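Local coordinates for Rv3651-like N-terminal domain-containing protein (Mycobacterium tuberculosis, PDB 4Q6U) that is of unestablished biochemical function but is built from three sensor-type domains, one GAF-like and two PAS-like, and so probably takes part in signal sensing, at residues G90-S95 and P103-P108; L111-T116 and A145-A150. All blocks are in the same frame, centred on the assembly; numbering follows the deposited sequence.

Contact 1: residues G90-S95 and P103-P108; sequences GVQVWS and PDRPIP
The proline-rich loop joining strand 88-97 of the GAF-like sheet to strand 109-114 of the next sheet doubles back, and its residues 103-108 run alongside strand 88-97, nearly antiparallel to it (168° between the end-to-end directions). Gln92 and Trp94, two residues apart on the strand, both face the loop, while Val91 and Val93 point to the other side of the sheet and pack on helix 48-61. Gln92 does most of the work. From CG outward its chain runs straight (chi2 165°), which carries the carboxamide up to the loop, where both polar ends are used. NE2 donates to the backbone carbonyl Pro106 O at 2.9 Å, and that acceptor lies almost in the amide plane. On the other end, Gln92 OE1 accepts from Arg105 NH1 at 2.9 Å; the donor sits nearly along the C=O axis and the oxygen lies in the guanidinium plane, although amide and guanidinium are turned 81° against each other. These two bonds fix the rotation of the buried amide and are consistent with the modelled placing of oxygen and nitrogen. The aliphatic part of Arg105 lies against the same oxygen, and Pro108 closes in from the opposite direction, with its CG 3.2 Å from Gln92 OE1. Trp13 packs against Arg105 and Pro106, and its NE1 donates to Pro103 O. At the start of the loop segment Pro103 crosses the Trp94 indole obliquely; Trp94 NE1, weakly hydrogen-bonded to His11 O, lies 3.2 Å from Pro103 CD.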
ATOM      1  N   GLY B  90       5.143  30.074   7.188  1.00 40.13           N
ATOM      2  CA  GLY B  90       5.790  29.572   8.382  1.00 45.41           C
ATOM      3  C   GLY B  90       6.945  30.439   8.834  1.00 47.40           C
ATOM      4  O   GLY B  90       7.250  31.467   8.222  1.00 44.73           O
ATOM      5  N   VAL B  91       7.573  30.008   9.921  1.00 42.74           N
ATOM      6  CA  VAL B  91       8.720  30.686  10.503  1.00 44.11           C
ATOM      7  C   VAL B  91       9.745  29.627  10.900  1.00 44.63           C
ATOM      8  O   VAL B  91       9.387  28.602  11.482  1.00 51.12           O
ATOM      9  CB  VAL B  91       8.327  31.530  11.750  1.00 45.96           C
ATOM     10  CG1 VAL B  91       9.570  32.097  12.454  1.00 47.44           C
ATOM     11  CG2 VAL B  91       7.361  32.638  11.372  1.00 52.41           C
ATOM     12  N   GLN B  92      11.010  29.862  10.575  1.00 44.26           N
ATOM     13  CA  GLN B  92      12.067  28.961  11.004  1.00 50.75           C
ATOM     14  C   GLN B  92      12.749  29.593  12.207  1.00 50.21           C
ATOM     15  O   GLN B  92      13.066  30.778  12.173  1.00 47.46           O
ATOM     16  CB  GLN B  92      13.061  28.704   9.880  1.00 57.60           C
ATOM     17  CG  GLN B  92      13.467  27.252   9.760  1.00 64.04           C
ATOM     18  CD  GLN B  92      14.150  26.955   8.446  1.00 53.04           C
ATOM     19  OE1 GLN B  92      14.371  27.859   7.629  1.00 44.32           O
ATOM     20  NE2 GLN B  92      14.488  25.684   8.229  1.00 49.03           N
ATOM     21  N   VAL B  93      12.953  28.810  13.265  1.00 46.99           N
ATOM     22  CA  VAL B  93      13.436  29.358  14.543  1.00 48.91           C
ATOM     23  C   VAL B  93      14.659  28.615  15.078  1.00 49.74           C
ATOM     24  O   VAL B  93      14.733  27.378  15.013  1.00 49.10           O
ATOM     25  CB  VAL B  93      12.329  29.318  15.620  1.00 49.49           C
ATOM     26  CG1 VAL B  93      12.766  30.073  16.891  1.00 56.91           C
ATOM     27  CG2 VAL B  93      11.041  29.897  15.085  1.00 74.57           C
ATOM     28  N   TRP B  94      15.610  29.372  15.622  1.00 51.41           N
ATOM     29  CA  TRP B  94      16.786  28.792  16.256  1.00 52.61           C
ATOM     30  C   TRP B  94      17.073  29.538  17.555  1.00 54.66           C
ATOM     31  O   TRP B  94      16.987  30.761  17.589  1.00 55.39           O
ATOM     32  CB  TRP B  94      17.993  28.860  15.319  1.00 52.72           C
ATOM     33  CG  TRP B  94      19.266  28.415  15.947  1.00 55.69           C
ATOM     34  CD1 TRP B  94      19.803  27.160  15.914  1.00 59.53           C
ATOM     35  CD2 TRP B  94      20.170  29.216  16.714  1.00 56.75           C
ATOM     36  NE1 TRP B  94      20.985  27.133  16.611  1.00 56.24           N
ATOM     37  CE2 TRP B  94      21.234  28.384  17.111  1.00 57.57           C
ATOM     38  CE3 TRP B  94      20.184  30.558  17.099  1.00 57.62           C
ATOM     39  CZ2 TRP B  94      22.301  28.847  17.881  1.00 62.46           C
ATOM     40  CZ3 TRP B  94      21.245  31.018  17.871  1.00 61.42           C
ATOM     41  CH2 TRP B  94      22.288  30.164  18.248  1.00 60.85           C
ATOM     42  N   SER B  95      17.396  28.801  18.614  1.00 55.71           N
ATOM     43  CA  SER B  95      17.769  29.409  19.897  1.00 61.65           C
ATOM     44  C   SER B  95      19.105  28.869  20.382  1.00 59.61           C
ATOM     45  O   SER B  95      19.539  27.793  19.969  1.00 58.72           O
ATOM     46  CB  SER B  95      16.701  29.145  20.962  1.00 70.48           C
ATOM     47  OG  SER B  95      15.457  29.711  20.598  1.00 81.94           O
ATOM     48  N   PRO B 103      23.616  26.673  13.082  1.00 57.88           N
ATOM     49  CA  PRO B 103      23.963  25.718  12.027  1.00 64.09           C
ATOM     50  C   PRO B 103      23.449  26.178  10.672  1.00 62.71           C
ATOM     51  O   PRO B 103      22.622  27.090  10.621  1.00 58.57           O
ATOM     52  CB  PRO B 103      23.245  24.443  12.466  1.00 63.49           C
ATOM     53  CG  PRO B 103      22.044  24.954  13.193  1.00 59.89           C
ATOM     54  CD  PRO B 103      22.538  26.158  13.945  1.00 62.74           C
ATOM     55  N   ASP B 104      23.926  25.556   9.599  1.00 65.45           N
ATOM     56  CA  ASP B 104      23.382  25.824   8.273  1.00 69.16           C
ATOM     57  C   ASP B 104      21.865  25.664   8.316  1.00 63.42           C
ATOM     58  O   ASP B 104      21.344  24.768   8.979  1.00 62.97           O
ATOM     59  CB  ASP B 104      24.003  24.892   7.227  1.00 74.41           C
ATOM     60  CG  ASP B 104      25.493  25.138   7.033  1.00 79.59           C
ATOM     61  OD1 ASP B 104      25.954  26.273   7.291  1.00 79.13           O
ATOM     62  OD2 ASP B 104      26.202  24.199   6.613  1.00 84.96           O
ATOM     63  N   ARG B 105      21.158  26.561   7.644  1.00 61.27           N
ATOM     64  CA  ARG B 105      19.707  26.565   7.702  1.00 57.21           C
ATOM     65  C   ARG B 105      19.120  25.819   6.513  1.00 51.72           C
ATOM     66  O   ARG B 105      19.380  26.181   5.363  1.00 50.83           O
ATOM     67  CB  ARG B 105      19.170  28.002   7.746  1.00 54.28           C
ATOM     68  CG  ARG B 105      17.671  28.085   7.967  1.00 51.25           C
ATOM     69  CD  ARG B 105      17.202  29.512   8.162  1.00 54.42           C
ATOM     70  NE  ARG B 105      17.527  30.363   7.020  1.00 56.38           N
ATOM     71  CZ  ARG B 105      16.782  30.464   5.928  1.00 58.95           C
ATOM     72  NH1 ARG B 105      15.659  29.759   5.816  1.00 50.59           N
ATOM     73  NH2 ARG B 105      17.164  31.266   4.944  1.00 63.72           N
ATOM     74  N   PRO B 106      18.329  24.767   6.784  1.00 47.95           N
ATOM     75  CA  PRO B 106      17.661  24.062   5.684  1.00 49.18           C
ATOM     76  C   PRO B 106      16.694  25.007   4.994  1.00 48.65           C
ATOM     77  O   PRO B 106      15.920  25.668   5.686  1.00 49.11           O
ATOM     78  CB  PRO B 106      16.912  22.919   6.381  1.00 52.01           C
ATOM     79  CG  PRO B 106      17.509  22.818   7.758  1.00 52.53           C
ATOM     80  CD  PRO B 106      17.968  24.213   8.100  1.00 48.15           C
ATOM     81  N   ILE B 107      16.741  25.094   3.670  1.00 44.20           N
ATOM     82  CA  ILE B 107      15.883  26.049   2.979  1.00 44.90           C
ATOM     83  C   ILE B 107      14.486  25.480   2.772  1.00 38.83           C
ATOM     84  O   ILE B 107      14.304  24.496   2.045  1.00 42.95           O
ATOM     85  CB  ILE B 107      16.453  26.474   1.616  1.00 51.65           C
ATOM     86  CG1 ILE B 107      17.941  26.808   1.720  1.00 49.81           C
ATOM     87  CG2 ILE B 107      15.681  27.682   1.084  1.00 55.36           C
ATOM     88  CD1 ILE B 107      18.263  27.907   2.707  1.00 53.34           C
ATOM     89  N   PRO B 108      13.485  26.097   3.418  1.00 42.78           N
ATOM     90  CA  PRO B 108      12.093  25.685   3.236  1.00 39.20           C
ATOM     91  C   PRO B 108      11.545  26.242   1.930  1.00 37.42           C
ATOM     92  O   PRO B 108      11.985  27.305   1.502  1.00 36.59           O
ATOM     93  CB  PRO B 108      11.377  26.289   4.459  1.00 40.67           C
ATOM     94  CG  PRO B 108      12.441  27.046   5.236  1.00 50.58           C
ATOM     95  CD  PRO B 108      13.578  27.271   4.297  1.00 47.06           C
TER

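Contact 2: residues L111-T116 and A145-A150; sequences LKWDLT and AEDLPA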
ATOM      1  N   LEU B 111       4.794  26.744  -1.255  1.00 35.67           N
ATOM      2  CA  LEU B 111       4.024  26.602  -2.485  1.00 31.94           C
ATOM      3  C   LEU B 111       2.541  26.597  -2.136  1.00 30.95           C
ATOM      4  O   LEU B 111       2.166  26.484  -0.958  1.00 34.28           O
ATOM      5  CB  LEU B 111       4.401  25.313  -3.229  1.00 29.11           C
ATOM      6  CG  LEU B 111       4.093  23.998  -2.497  1.00 33.83           C
ATOM      7  CD1 LEU B 111       3.485  22.987  -3.456  1.00 37.67           C
ATOM      8  CD2 LEU B 111       5.332  23.401  -1.862  1.00 32.05           C
ATOM      9  N   LYS B 112       1.693  26.687  -3.150  1.00 32.11           N
ATOM     10  CA  LYS B 112       0.268  26.582  -2.914  1.00 30.11           C
ATOM     11  C   LYS B 112      -0.416  25.926  -4.094  1.00 35.04           C
ATOM     12  O   LYS B 112       0.055  26.008  -5.237  1.00 30.04           O
ATOM     13  CB  LYS B 112      -0.362  27.955  -2.648  1.00 31.69           C
ATOM     14  CG  LYS B 112      -0.304  28.904  -3.823  1.00 32.33           C
ATOM     15  CD  LYS B 112      -0.970  30.242  -3.489  1.00 36.73           C
ATOM     16  CE  LYS B 112      -0.931  31.202  -4.673  1.00 36.14           C
ATOM     17  NZ  LYS B 112      -1.507  32.524  -4.287  1.00 40.64           N
ATOM     18  N   TRP B 113      -1.516  25.251  -3.790  1.00 31.49           N
ATOM     19  CA  TRP B 113      -2.408  24.708  -4.799  1.00 32.96           C
ATOM     20  C   TRP B 113      -3.727  25.451  -4.666  1.00 34.93           C
ATOM     21  O   TRP B 113      -4.352  25.410  -3.600  1.00 34.08           O
ATOM     22  CB  TRP B 113      -2.620  23.200  -4.619  1.00 31.03           C
ATOM     23  CG  TRP B 113      -1.469  22.355  -5.058  1.00 30.10           C
ATOM     24  CD1 TRP B 113      -0.202  22.772  -5.349  1.00 36.09           C
ATOM     25  CD2 TRP B 113      -1.487  20.940  -5.276  1.00 29.67           C
ATOM     26  NE1 TRP B 113       0.575  21.694  -5.728  1.00 30.76           N
ATOM     27  CE2 TRP B 113      -0.194  20.563  -5.692  1.00 29.75           C
ATOM     28  CE3 TRP B 113      -2.476  19.952  -5.160  1.00 28.66           C
ATOM     29  CZ2 TRP B 113       0.141  19.233  -5.987  1.00 35.79           C
ATOM     30  CZ3 TRP B 113      -2.143  18.638  -5.455  1.00 28.00           C
ATOM     31  CH2 TRP B 113      -0.844  18.290  -5.863  1.00 27.63           C
ATOM     32  N   ASP B 114      -4.132  26.166  -5.716  1.00 32.35           N
ATOM     33  CA  ASP B 114      -5.478  26.734  -5.744  1.00 33.24           C
ATOM     34  C   ASP B 114      -6.419  25.645  -6.253  1.00 30.40           C
ATOM     35  O   ASP B 114      -6.414  25.323  -7.439  1.00 33.13           O
ATOM     36  CB  ASP B 114      -5.546  27.987  -6.627  1.00 45.40           C
ATOM     37  CG  ASP B 114      -6.883  28.725  -6.512  1.00 54.43           C
ATOM     38  OD1 ASP B 114      -7.937  28.059  -6.405  1.00 43.54           O
ATOM     39  OD2 ASP B 114      -6.883  29.980  -6.525  1.00 56.95           O
ATOM     40  N   LEU B 115      -7.208  25.068  -5.349  1.00 36.73           N
ATOM     41  CA  LEU B 115      -8.084  23.947  -5.702  1.00 38.68           C
ATOM     42  C   LEU B 115      -9.288  24.405  -6.519  1.00 36.02           C
ATOM     43  O   LEU B 115      -9.864  23.633  -7.272  1.00 37.07           O
ATOM     44  CB  LEU B 115      -8.563  23.226  -4.444  1.00 43.47           C
ATOM     45  CG  LEU B 115      -7.424  22.767  -3.539  1.00 47.18           C
ATOM     46  CD1 LEU B 115      -7.960  22.093  -2.284  1.00 52.19           C
ATOM     47  CD2 LEU B 115      -6.494  21.851  -4.317  1.00 40.82           C
ATOM     48  N   THR B 116      -9.661  25.666  -6.369  1.00 43.12           N
ATOM     49  CA  THR B 116     -10.778  26.203  -7.141  1.00 51.47           C
ATOM     50  C   THR B 116     -10.358  26.415  -8.594  1.00 49.14           C
ATOM     51  O   THR B 116     -11.105  26.097  -9.511  1.00 49.49           O
ATOM     52  CB  THR B 116     -11.299  27.523  -6.554  1.00 53.42           C
ATOM     53  OG1 THR B 116     -11.690  27.324  -5.190  1.00 50.75           O
ATOM     54  CG2 THR B 116     -12.498  28.029  -7.356  1.00 53.64           C
ATOM     55  N   ALA B 145      -0.278  17.892 -11.616  1.00 29.64           N
ATOM     56  CA  ALA B 145       0.504  16.732 -12.052  1.00 25.95           C
ATOM     57  C   ALA B 145       1.980  17.081 -12.315  1.00 30.60           C
ATOM     58  O   ALA B 145       2.798  16.187 -12.542  1.00 27.92           O
ATOM     59  CB  ALA B 145      -0.138  16.091 -13.321  1.00 19.96           C
ATOM     60  N   GLU B 146       2.328  18.372 -12.270  1.00 28.18           N
ATOM     61  CA  GLU B 146       3.731  18.783 -12.393  1.00 25.97           C
ATOM     62  C   GLU B 146       4.433  18.810 -11.027  1.00 29.25           C
ATOM     63  O   GLU B 146       5.665  18.849 -10.948  1.00 29.13           O
ATOM     64  CB  GLU B 146       3.841  20.167 -13.073  1.00 24.32           C
ATOM     65  CG  GLU B 146       3.291  20.190 -14.513  1.00 24.15           C
ATOM     66  CD  GLU B 146       3.424  21.544 -15.202  1.00 28.82           C
ATOM     67  OE1 GLU B 146       2.419  22.286 -15.235  1.00 33.42           O
ATOM     68  OE2 GLU B 146       4.515  21.858 -15.734  1.00 30.82           O
ATOM     69  N   ASP B 147       3.647  18.805  -9.952  1.00 27.85           N
ATOM     70  CA  ASP B 147       4.196  18.805  -8.598  1.00 26.58           C
ATOM     71  C   ASP B 147       4.226  17.383  -8.014  1.00 31.98           C
ATOM     72  O   ASP B 147       5.016  17.085  -7.131  1.00 38.74           O
ATOM     73  CB  ASP B 147       3.384  19.737  -7.694  1.00 26.81           C
ATOM     74  CG  ASP B 147       3.710  21.204  -7.927  1.00 32.01           C
ATOM     75  OD1 ASP B 147       4.458  21.497  -8.888  1.00 31.45           O
ATOM     76  OD2 ASP B 147       3.227  22.051  -7.140  1.00 29.94           O
ATOM     77  N   LEU B 148       3.351  16.519  -8.505  1.00 31.89           N
ATOM     78  CA  LEU B 148       3.357  15.119  -8.090  1.00 25.37           C
ATOM     79  C   LEU B 148       4.222  14.324  -9.060  1.00 28.81           C
ATOM     80  O   LEU B 148       4.297  14.658 -10.240  1.00 28.61           O
ATOM     81  CB  LEU B 148       1.933  14.573  -8.049  1.00 25.73           C
ATOM     82  CG  LEU B 148       1.007  15.265  -7.045  1.00 31.08           C
ATOM     83  CD1 LEU B 148      -0.410  14.729  -7.169  1.00 21.28           C
ATOM     84  CD2 LEU B 148       1.525  15.083  -5.622  1.00 26.63           C
ATOM     85  N   PRO B 149       4.906  13.280  -8.569  1.00 27.26           N
ATOM     86  CA  PRO B 149       5.699  12.502  -9.518  1.00 28.70           C
ATOM     87  C   PRO B 149       4.801  11.817 -10.537  1.00 31.32           C
ATOM     88  O   PRO B 149       3.612  11.636 -10.269  1.00 29.41           O
ATOM     89  CB  PRO B 149       6.395  11.466  -8.631  1.00 31.02           C
ATOM     90  CG  PRO B 149       6.408  12.078  -7.282  1.00 33.48           C
ATOM     91  CD  PRO B 149       5.154  12.876  -7.171  1.00 29.73           C
ATOM     92  N   ALA B 150       5.354  11.475 -11.694  1.00 32.03           N
ATOM     93  CA  ALA B 150       4.662  10.585 -12.613  1.00 29.74           C
ATOM     94  C   ALA B 150       4.939   9.165 -12.144  1.00 23.79           C
ATOM     95  O   ALA B 150       6.034   8.891 -11.653  1.00 30.46           O
ATOM     96  CB  ALA B 150       5.129  10.789 -14.040  1.00 26.32           C
TER
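Trp113 reaches across from strand 109-114 and lays the edge of its indole along Asp147 and Leu148, in the loop that precedes helix 157-165. The nitrogen end of that edge makes the polar contact: Trp113 NE1 donates to Asp147 OD2 at 3.0 Å, with an N-H...O angle of 159°. The oxygen lies close to the ring plane, but it is approached on its anti side, 24° out of the carboxylate plane, and ring and carboxylate are inclined 38° to each other. Farther along the same edge the contact turns apolar. Asp147 CB comes within 3.7 Å of Trp113 CZ2, and Leu148 CG lies in the ring plane 3.7 Å from Trp113 CH2. The Leu148 side chain crosses the indole at about a right angle. Leu111, two residues back on the strand, brings CD1 to 3.8 Å from Asp147 OD2. Phe144 stacks on the indole, and Ala120 of the neighbouring strand 119-121 touches both Trp113 and Asp147. All this lies within the PAS-like middle domain, where it ties the sheet to the connecting segment that packs against it. The carboxylate of Asp147 is shared, since its OD1 forms a salt bridge with Arg142 while OD2 takes the indole N-H. Asp122 brings a like charge close to OD2, so the arginine and the indole donor together probably help to keep Asp147 ionised there.

Contact 1 is the more buried of the two and lies toward one end of the elongated chain, its centre about 21 Å from the centre of the chain; contact 2 is partly buried, its centre about 4 Å from that same point. They follow each other in sequence without touching, their centres about 25 Å apart. Each sets a strand against an irregular segment, but the sheets differ: the first holds the connecting loop on the GAF-like sheet, the second joins sheet and loop inside the middle domain. In contact 1 a neutral amide bonds to an arginine and a backbone carbonyl among prolines, whereas contact 2 relies on one indole donor and a carboxylate, with leucines alongside.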